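Local coordinates for protein UDP-N-acetylglucosamine 3-dehydrogenase (Acidithiobacillus ferrooxidans, PDB 7BVJ) that catalyses the NAD(+)-dependent oxidation of the glucosamine 3-position of UDP-N-acetylglucosamine to a ketone, a step in making the diamino sugar of lipid A, at residues A19-F32 and A43-L57. Residues are numbered along the deposited sequence; the frame is centred on the assembly and turned at random.
With NAD (nicotinamide-adenine-dinucleotide), chain E.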
ATOM      1  N   ALA A  19       7.219 -12.071   8.072  1.00 15.60           N
ATOM      2  CA  ALA A  19       7.411 -13.304   8.835  1.00 21.07           C
ATOM      3  C   ALA A  19       7.594 -13.021  10.326  1.00 26.13           C
ATOM      4  O   ALA A  19       7.049 -13.746  11.177  1.00 25.25           O
ATOM      5  CB  ALA A  19       8.609 -14.084   8.281  1.00 17.64           C
ATOM      6  N   GLN A  20       8.353 -11.969  10.662  1.00 23.73           N
ATOM      7  CA  GLN A  20       8.515 -11.590  12.068  1.00 25.46           C
ATOM      8  C   GLN A  20       7.167 -11.279  12.707  1.00 26.66           C
ATOM      9  O   GLN A  20       6.882 -11.724  13.831  1.00 27.97           O
ATOM     10  CB  GLN A  20       9.450 -10.382  12.206  1.00 27.12           C
ATOM     11  CG  GLN A  20      10.883 -10.608  11.718  1.00 28.43           C
ATOM     12  CD  GLN A  20      11.780  -9.387  11.873  1.00 29.99           C
ATOM     13  OE1 GLN A  20      11.308  -8.273  12.131  1.00 40.68           O
ATOM     14  NE2 GLN A  20      13.085  -9.591  11.721  1.00 28.15           N
ATOM     15  N   LYS A  21       6.317 -10.524  11.998  1.00 25.79           N
ATOM     16  CA  LYS A  21       5.003 -10.185  12.556  1.00 21.51           C
ATOM     17  C   LYS A  21       4.171 -11.441  12.793  1.00 25.40           C
ATOM     18  O   LYS A  21       3.585 -11.631  13.876  1.00 32.11           O
ATOM     19  CB  LYS A  21       4.249  -9.215  11.632  1.00 28.95           C
ATOM     20  CG  LYS A  21       4.981  -7.936  11.269  1.00 24.83           C
ATOM     21  CD  LYS A  21       5.921  -7.485  12.380  1.00 30.86           C
ATOM     22  CE  LYS A  21       6.087  -5.985  12.396  1.00 32.07           C
ATOM     23  NZ  LYS A  21       7.334  -5.555  11.726  1.00 41.43           N
ATOM     24  N   TYR A  22       4.094 -12.311  11.779  1.00 28.47           N
ATOM     25  CA  TYR A  22       3.283 -13.514  11.934  1.00 23.95           C
ATOM     26  C   TYR A  22       3.776 -14.356  13.098  1.00 24.88           C
ATOM     27  O   TYR A  22       2.971 -14.932  13.840  1.00 30.11           O
ATOM     28  CB  TYR A  22       3.285 -14.344  10.659  1.00 25.75           C
ATOM     29  CG  TYR A  22       2.373 -13.859   9.541  1.00 22.74           C
ATOM     30  CD1 TYR A  22       0.990 -13.940   9.652  1.00 21.81           C
ATOM     31  CD2 TYR A  22       2.906 -13.384   8.352  1.00 22.44           C
ATOM     32  CE1 TYR A  22       0.163 -13.536   8.619  1.00 22.02           C
ATOM     33  CE2 TYR A  22       2.090 -12.964   7.320  1.00 24.83           C
ATOM     34  CZ  TYR A  22       0.721 -13.045   7.457  1.00 20.45           C
ATOM     35  OH  TYR A  22      -0.092 -12.623   6.432  1.00 20.82           O
ATOM     36  N   ALA A  23       5.096 -14.439  13.278  1.00 27.70           N
ATOM     37  CA  ALA A  23       5.632 -15.210  14.396  1.00 32.40           C
ATOM     38  C   ALA A  23       5.232 -14.605  15.732  1.00 35.09           C
ATOM     39  O   ALA A  23       5.025 -15.338  16.711  1.00 22.50           O
ATOM     40  CB  ALA A  23       7.154 -15.301  14.300  1.00 28.69           C
ATOM     41  N   ALA A  24       5.112 -13.275  15.791  1.00 27.89           N
ATOM     42  CA  ALA A  24       4.709 -12.662  17.051  1.00 32.39           C
ATOM     43  C   ALA A  24       3.215 -12.821  17.347  1.00 29.83           C
ATOM     44  O   ALA A  24       2.832 -12.882  18.520  1.00 30.50           O
ATOM     45  CB  ALA A  24       5.081 -11.179  17.063  1.00 30.70           C
ATOM     46  N   ILE A  25       2.344 -12.877  16.340  1.00 31.45           N
ATOM     47  CA  ILE A  25       0.912 -12.783  16.622  1.00 23.98           C
ATOM     48  C   ILE A  25       0.109 -14.009  16.204  1.00 29.33           C
ATOM     49  O   ILE A  25      -1.123 -13.982  16.299  1.00 28.55           O
ATOM     50  CB  ILE A  25       0.305 -11.526  15.978  1.00 29.49           C
ATOM     51  CG1 ILE A  25       0.170 -11.736  14.470  1.00 28.11           C
ATOM     52  CG2 ILE A  25       1.138 -10.310  16.324  1.00 29.40           C
ATOM     53  CD1 ILE A  25      -0.353 -10.525  13.783  1.00 37.19           C
ATOM     54  N   SER A  26       0.746 -15.075  15.738  1.00 35.20           N
ATOM     55  CA  SER A  26       0.024 -16.247  15.243  1.00 25.90           C
ATOM     56  C   SER A  26       0.962 -17.439  15.339  1.00 23.73           C
ATOM     57  O   SER A  26       2.038 -17.349  15.936  1.00 22.15           O
ATOM     58  CB  SER A  26      -0.483 -16.036  13.807  1.00 24.82           C
ATOM     59  OG  SER A  26       0.593 -15.974  12.856  1.00 22.47           O
ATOM     60  N   GLN A  27       0.554 -18.555  14.733  1.00 24.10           N
ATOM     61  CA  GLN A  27       1.334 -19.795  14.745  1.00 25.08           C
ATOM     62  C   GLN A  27       2.028 -19.911  13.387  1.00 24.90           C
ATOM     63  O   GLN A  27       1.503 -20.504  12.438  1.00 24.00           O
ATOM     64  CB  GLN A  27       0.443 -20.994  15.047  1.00 25.91           C
ATOM     65  CG  GLN A  27      -0.034 -21.057  16.500  1.00 26.57           C
ATOM     66  CD  GLN A  27      -1.155 -20.066  16.796  1.00 27.19           C
ATOM     67  OE1 GLN A  27      -2.219 -20.120  16.184  1.00 28.09           O
ATOM     68  NE2 GLN A  27      -0.916 -19.157  17.738  1.00 29.47           N
ATOM     69  N   LEU A  28       3.203 -19.304  13.291  1.00 20.07           N
ATOM     70  CA  LEU A  28       3.962 -19.302  12.040  1.00 25.36           C
ATOM     71  C   LEU A  28       4.512 -20.698  11.783  1.00 23.88           C
ATOM     72  O   LEU A  28       5.425 -21.143  12.480  1.00 22.89           O
ATOM     73  CB  LEU A  28       5.092 -18.281  12.111  1.00 22.18           C
ATOM     74  CG  LEU A  28       6.022 -18.134  10.888  1.00 26.28           C
ATOM     75  CD1 LEU A  28       5.328 -17.519   9.681  1.00 24.38           C
ATOM     76  CD2 LEU A  28       7.274 -17.325  11.233  1.00 28.39           C
ATOM     77  N   ALA A  29       3.945 -21.401  10.801  1.00 20.06           N
ATOM     78  CA  ALA A  29       4.524 -22.673  10.388  1.00 23.65           C
ATOM     79  C   ALA A  29       5.900 -22.471   9.766  1.00 28.65           C
ATOM     80  O   ALA A  29       6.835 -23.223  10.059  1.00 28.39           O
ATOM     81  CB  ALA A  29       3.597 -23.382   9.401  1.00 24.21           C
ATOM     82  N   GLY A  30       6.052 -21.463   8.912  1.00 27.14           N
ATOM     83  CA  GLY A  30       7.346 -21.230   8.297  1.00 26.86           C
ATOM     84  C   GLY A  30       7.226 -20.422   7.012  1.00 26.43           C
ATOM     85  O   GLY A  30       6.242 -19.719   6.784  1.00 23.36           O
ATOM     86  N   VAL A  31       8.262 -20.555   6.182  1.00 21.01           N
ATOM     87  CA  VAL A  31       8.499 -19.671   5.056  1.00 18.95           C
ATOM     88  C   VAL A  31       8.967 -20.490   3.855  1.00 25.73           C
ATOM     89  O   VAL A  31       9.476 -21.608   3.989  1.00 25.58           O
ATOM     90  CB  VAL A  31       9.540 -18.590   5.428  1.00 23.45           C
ATOM     91  CG1 VAL A  31       8.974 -17.624   6.493  1.00 17.57           C
ATOM     92  CG2 VAL A  31      10.801 -19.249   5.951  1.00 20.64           C
ATOM     93  N   PHE A  32       8.747 -19.934   2.666  1.00 20.12           N
ATOM     94  CA  PHE A  32       9.280 -20.483   1.432  1.00 20.87           C
ATOM     95  C   PHE A  32       9.836 -19.345   0.594  1.00 23.01           C
ATOM     96  O   PHE A  32       9.215 -18.287   0.479  1.00 26.04           O
ATOM     97  CB  PHE A  32       8.235 -21.244   0.594  1.00 26.38           C
ATOM     98  CG  PHE A  32       8.758 -21.661  -0.769  1.00 29.89           C
ATOM     99  CD1 PHE A  32       9.560 -22.793  -0.898  1.00 27.19           C
ATOM    100  CD2 PHE A  32       8.502 -20.890  -1.900  1.00 24.54           C
ATOM    101  CE1 PHE A  32      10.079 -23.168  -2.135  1.00 22.96           C
ATOM    102  CE2 PHE A  32       9.023 -21.254  -3.151  1.00 24.59           C
ATOM    103  CZ  PHE A  32       9.804 -22.407  -3.263  1.00 26.67           C
ATOM    104  N   ALA A  43      14.133 -18.847   8.577  1.00 28.93           N
ATOM    105  CA  ALA A  43      13.597 -19.859   9.481  1.00 26.29           C
ATOM    106  C   ALA A  43      14.468 -20.008  10.727  1.00 25.06           C
ATOM    107  O   ALA A  43      13.948 -20.099  11.840  1.00 30.76           O
ATOM    108  CB  ALA A  43      13.463 -21.187   8.751  1.00 27.50           C
ATOM    109  N   ALA A  44      15.793 -20.026  10.565  1.00 29.03           N
ATOM    110  CA  ALA A  44      16.683 -20.099  11.722  1.00 32.64           C
ATOM    111  C   ALA A  44      16.460 -18.925  12.663  1.00 32.13           C
ATOM    112  O   ALA A  44      16.469 -19.085  13.886  1.00 39.70           O
ATOM    113  CB  ALA A  44      18.138 -20.132  11.252  1.00 31.98           C
ATOM    114  N   GLU A  45      16.261 -17.735  12.111  1.00 37.40           N
ATOM    115  CA  GLU A  45      16.126 -16.558  12.954  1.00 32.83           C
ATOM    116  C   GLU A  45      14.777 -16.542  13.670  1.00 39.13           C
ATOM    117  O   GLU A  45      14.687 -16.114  14.830  1.00 40.30           O
ATOM    118  CB  GLU A  45      16.344 -15.317  12.095  1.00 31.13           C
ATOM    119  CG  GLU A  45      15.891 -13.994  12.687  1.00 45.86           C
ATOM    120  CD  GLU A  45      15.767 -12.926  11.613  1.00 42.24           C
ATOM    121  OE1 GLU A  45      16.682 -12.832  10.776  1.00 39.36           O
ATOM    122  OE2 GLU A  45      14.749 -12.198  11.595  1.00 51.07           O
ATOM    123  N   LEU A  46      13.721 -17.032  13.020  1.00 29.59           N
ATOM    124  CA  LEU A  46      12.402 -17.011  13.635  1.00 34.74           C
ATOM    125  C   LEU A  46      12.011 -18.335  14.268  1.00 32.55           C
ATOM    126  O   LEU A  46      10.936 -18.418  14.870  1.00 36.57           O
ATOM    127  CB  LEU A  46      11.346 -16.604  12.607  1.00 38.26           C
ATOM    128  CG  LEU A  46      11.577 -15.225  11.994  1.00 32.71           C
ATOM    129  CD1 LEU A  46      10.480 -14.885  11.025  1.00 26.75           C
ATOM    130  CD2 LEU A  46      11.635 -14.200  13.098  1.00 31.00           C
ATOM    131  N   ARG A  47      12.850 -19.364  14.145  1.00 36.20           N
ATOM    132  CA  ARG A  47      12.588 -20.682  14.728  1.00 34.80           C
ATOM    133  C   ARG A  47      11.320 -21.303  14.156  1.00 30.52           C
ATOM    134  O   ARG A  47      10.552 -21.959  14.858  1.00 42.06           O
ATOM    135  CB  ARG A  47      12.523 -20.616  16.257  1.00 39.05           C
ATOM    136  CG  ARG A  47      13.785 -20.048  16.902  1.00 39.84           C
ATOM    137  CD  ARG A  47      13.504 -19.459  18.281  1.00 57.69           C
ATOM    138  NE  ARG A  47      13.538 -20.465  19.346  1.00 67.65           N
ATOM    139  CZ  ARG A  47      12.480 -20.848  20.060  1.00 58.42           C
ATOM    140  NH1 ARG A  47      11.287 -20.317  19.825  1.00 59.14           N
ATOM    141  NH2 ARG A  47      12.614 -21.768  21.008  1.00 55.10           N
ATOM    142  N   CYS A  48      11.095 -21.089  12.877  1.00 34.00           N
ATOM    143  CA  CYS A  48      10.063 -21.770  12.114  1.00 28.39           C
ATOM    144  C   CYS A  48      10.730 -22.694  11.106  1.00 31.50           C
ATOM    145  O   CYS A  48      11.954 -22.799  11.060  1.00 31.16           O
ATOM    146  CB  CYS A  48       9.159 -20.745  11.431  1.00 30.19           C
ATOM    147  SG  CYS A  48      10.030 -19.727  10.226  1.00 33.95           S
ATOM    148  N   ARG A  49       9.914 -23.347  10.282  1.00 30.49           N
ATOM    149  CA  ARG A  49      10.422 -24.216   9.226  1.00 25.36           C
ATOM    150  C   ARG A  49      10.851 -23.402   8.010  1.00 32.98           C
ATOM    151  O   ARG A  49      10.325 -22.323   7.745  1.00 33.65           O
ATOM    152  CB  ARG A  49       9.350 -25.216   8.788  1.00 29.58           C
ATOM    153  CG  ARG A  49       9.577 -26.653   9.248  1.00 44.81           C
ATOM    154  CD  ARG A  49       8.460 -27.586   8.770  1.00 37.29           C
ATOM    155  NE  ARG A  49       8.804 -28.277   7.528  1.00 44.45           N
ATOM    156  CZ  ARG A  49       8.039 -29.199   6.946  1.00 45.80           C
ATOM    157  NH1 ARG A  49       6.873 -29.526   7.485  1.00 44.70           N
ATOM    158  NH2 ARG A  49       8.428 -29.775   5.815  1.00 47.70           N
ATOM    159  N   ALA A  50      11.816 -23.931   7.269  1.00 25.22           N
ATOM    160  CA  ALA A  50      12.062 -23.525   5.893  1.00 31.00           C
ATOM    161  C   ALA A  50      11.522 -24.639   5.008  1.00 29.72           C
ATOM    162  O   ALA A  50      12.032 -25.763   5.050  1.00 31.59           O
ATOM    163  CB  ALA A  50      13.550 -23.286   5.631  1.00 30.52           C
ATOM    164  N   PHE A  51      10.469 -24.329   4.205  1.00 25.49           N
ATOM    165  CA  PHE A  51       9.844 -25.427   3.486  1.00 21.99           C
ATOM    166  C   PHE A  51      10.565 -25.712   2.168  1.00 32.02           C
ATOM    167  O   PHE A  51      11.119 -24.802   1.535  1.00 27.54           O
ATOM    168  CB  PHE A  51       8.379 -25.115   3.205  1.00 26.00           C
ATOM    169  CG  PHE A  51       7.475 -25.260   4.413  1.00 22.57           C
ATOM    170  CD1 PHE A  51       6.759 -26.425   4.624  1.00 30.46           C
ATOM    171  CD2 PHE A  51       7.334 -24.216   5.321  1.00 27.10           C
ATOM    172  CE1 PHE A  51       5.910 -26.560   5.742  1.00 35.47           C
ATOM    173  CE2 PHE A  51       6.481 -24.329   6.426  1.00 29.07           C
ATOM    174  CZ  PHE A  51       5.774 -25.507   6.637  1.00 30.69           C
ATOM    175  N   PRO A  52      10.566 -26.976   1.734  1.00 35.88           N
ATOM    176  CA  PRO A  52      11.238 -27.322   0.478  1.00 32.36           C
ATOM    177  C   PRO A  52      10.446 -26.970  -0.768  1.00 31.42           C
ATOM    178  O   PRO A  52      10.994 -27.091  -1.866  1.00 29.96           O
ATOM    179  CB  PRO A  52      11.409 -28.837   0.592  1.00 34.91           C
ATOM    180  CG  PRO A  52      10.219 -29.258   1.399  1.00 34.67           C
ATOM    181  CD  PRO A  52      10.021 -28.168   2.414  1.00 24.68           C
ATOM    182  N   SER A  53       9.187 -26.558  -0.647  1.00 27.82           N
ATOM    183  CA  SER A  53       8.400 -26.159  -1.811  1.00 31.48           C
ATOM    184  C   SER A  53       7.247 -25.287  -1.334  1.00 28.41           C
ATOM    185  O   SER A  53       6.882 -25.307  -0.155  1.00 25.44           O
ATOM    186  CB  SER A  53       7.865 -27.367  -2.588  1.00 23.86           C
ATOM    187  OG  SER A  53       6.853 -28.025  -1.841  1.00 29.77           O
ATOM    188  N   VAL A  54       6.679 -24.516  -2.270  1.00 30.65           N
ATOM    189  CA  VAL A  54       5.505 -23.709  -1.938  1.00 28.86           C
ATOM    190  C   VAL A  54       4.348 -24.608  -1.519  1.00 30.44           C
ATOM    191  O   VAL A  54       3.579 -24.272  -0.605  1.00 22.77           O
ATOM    192  CB  VAL A  54       5.120 -22.784  -3.110  1.00 24.66           C
ATOM    193  CG1 VAL A  54       4.687 -23.576  -4.315  1.00 32.93           C
ATOM    194  CG2 VAL A  54       3.997 -21.848  -2.694  1.00 25.97           C
ATOM    195  N   ASP A  55       4.224 -25.784  -2.153  1.00 28.70           N
ATOM    196  CA  ASP A  55       3.065 -26.637  -1.897  1.00 31.54           C
ATOM    197  C   ASP A  55       3.083 -27.188  -0.476  1.00 25.48           C
ATOM    198  O   ASP A  55       2.030 -27.310   0.158  1.00 25.95           O
ATOM    199  CB  ASP A  55       3.000 -27.769  -2.924  1.00 34.34           C
ATOM    200  CG  ASP A  55       2.882 -27.253  -4.347  1.00 40.39           C
ATOM    201  OD1 ASP A  55       3.507 -27.858  -5.244  1.00 46.40           O
ATOM    202  OD2 ASP A  55       2.180 -26.232  -4.570  1.00 37.29           O
ATOM    203  N   ALA A  56       4.271 -27.495   0.049  1.00 25.07           N
ATOM    204  CA  ALA A  56       4.365 -28.046   1.397  1.00 24.20           C
ATOM    205  C   ALA A  56       4.122 -26.977   2.449  1.00 27.62           C
ATOM    206  O   ALA A  56       3.572 -27.266   3.522  1.00 26.85           O
ATOM    207  CB  ALA A  56       5.727 -28.708   1.608  1.00 26.53           C
ATOM    208  N   LEU A  57       4.547 -25.740   2.175  1.00 28.80           N
ATOM    209  CA  LEU A  57       4.085 -24.613   2.976  1.00 30.29           C
ATOM    210  C   LEU A  57       2.560 -24.564   2.994  1.00 21.07           C
ATOM    211  O   LEU A  57       1.940 -24.560   4.056  1.00 27.02           O
ATOM    212  CB  LEU A  57       4.662 -23.300   2.438  1.00 29.30           C
ATOM    213  CG  LEU A  57       4.333 -22.037   3.257  1.00 24.14           C
ATOM    214  CD1 LEU A  57       5.471 -21.015   3.152  1.00 23.06           C
ATOM    215  CD2 LEU A  57       3.042 -21.416   2.808  1.00 23.27           C
TER
HETATM  216  PA  NAD E 401      13.271  -8.675  -2.665  1.00 30.16           P
HETATM  217  O1A NAD E 401      13.606  -9.244  -3.999  1.00 31.67           O
HETATM  218  O2A NAD E 401      14.174  -8.274  -1.528  1.00 24.64           O
HETATM  219  O5B NAD E 401      12.462 -10.062  -1.973  1.00 36.13           O
HETATM  220  C5B NAD E 401      12.053 -10.881  -3.042  1.00 29.11           C
HETATM  221  C4B NAD E 401      12.028 -12.340  -2.575  1.00 27.06           C
HETATM  222  O4B NAD E 401      11.166 -13.093  -3.394  1.00 23.73           O
HETATM  223  C3B NAD E 401      13.451 -12.880  -2.785  1.00 26.72           C
HETATM  224  O3B NAD E 401      13.761 -13.453  -1.567  1.00 29.31           O
HETATM  225  C2B NAD E 401      13.278 -13.929  -3.896  1.00 23.89           C
HETATM  226  O2B NAD E 401      14.123 -15.058  -3.693  1.00 22.26           O
HETATM  227  C1B NAD E 401      11.828 -14.338  -3.637  1.00 27.18           C
HETATM  228  N9A NAD E 401      11.145 -14.896  -4.797  1.00 25.18           N
HETATM  229  C8A NAD E 401      11.181 -14.538  -6.127  1.00 24.28           C
HETATM  230  N7A NAD E 401      10.375 -15.273  -6.889  1.00 22.75           N
HETATM  231  C5A NAD E 401       9.775 -16.156  -6.019  1.00 24.96           C
HETATM  232  C6A NAD E 401       8.824 -17.192  -6.213  1.00 28.59           C
HETATM  233  N6A NAD E 401       8.340 -17.456  -7.477  1.00 29.37           N
HETATM  234  N1A NAD E 401       8.400 -17.928  -5.146  1.00 27.93           N
HETATM  235  C2A NAD E 401       8.938 -17.610  -3.920  1.00 26.75           C
HETATM  236  N3A NAD E 401       9.835 -16.656  -3.589  1.00 28.54           N
HETATM  237  C4A NAD E 401      10.241 -15.943  -4.689  1.00 28.07           C
HETATM  238  O3  NAD E 401      12.260  -7.408  -2.684  1.00 35.17           O
HETATM  239  PN  NAD E 401      11.430  -7.015  -1.371  1.00 43.00           P
HETATM  240  O1N NAD E 401      11.066  -8.017  -0.305  1.00 27.32           O
HETATM  241  O2N NAD E 401      11.839  -5.587  -1.240  1.00 39.67           O
HETATM  242  O5D NAD E 401       9.778  -6.684  -1.991  1.00 41.73           O
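Gly-30 passes Arg-49 so closely, its CA 3.2 Å from Arg-49 O, that a side chain on it would run into that carbonyl and into the Phe-51 ring, whose CE2 edge lies against the glycine CA. Three backbone bonds zip the strands together here: Arg-49 N to Ala-29 O, Val-31 N to Arg-49 O, and a nearly straight 2.9 Å bond from Phe-51 N to Val-31 O. The Phe-51 ring has Leu-57 CA over the centre of one face and, over the other, Arg-49 NE, displaced toward the rim. This is the edge of the parallel sheet of the Rossmann domain, where strand 27-32, helix 36-46 and strand 49-50 make a right-handed beta-alpha-beta crossover. With CG anti to the backbone N (chi1 173°), Phe-32 reaches past the strand end; Val-54 N sits 3.5 Å above the centre of its ring, Phe-51 O meets the edge in plane, and CE2 comes to 3.7 Å from NAD C2A of the adenine. A serine in its place would probably leave a gap between the start of helix 54-59 and the adenine. Between helices 13-25 and 36-46, Leu-46 CD1 presses tightly on Ala-19 CB at 3.4 Å; in the loop that follows, Cys-48 SG touches both Gly-30 CA and Leu-28 CD2. Gln-20 NE2 donates to Glu-45 OE2 over 3.1 Å, amide and carboxylate planes 60° apart; the same oxygen also takes a salt bridge from Arg-16.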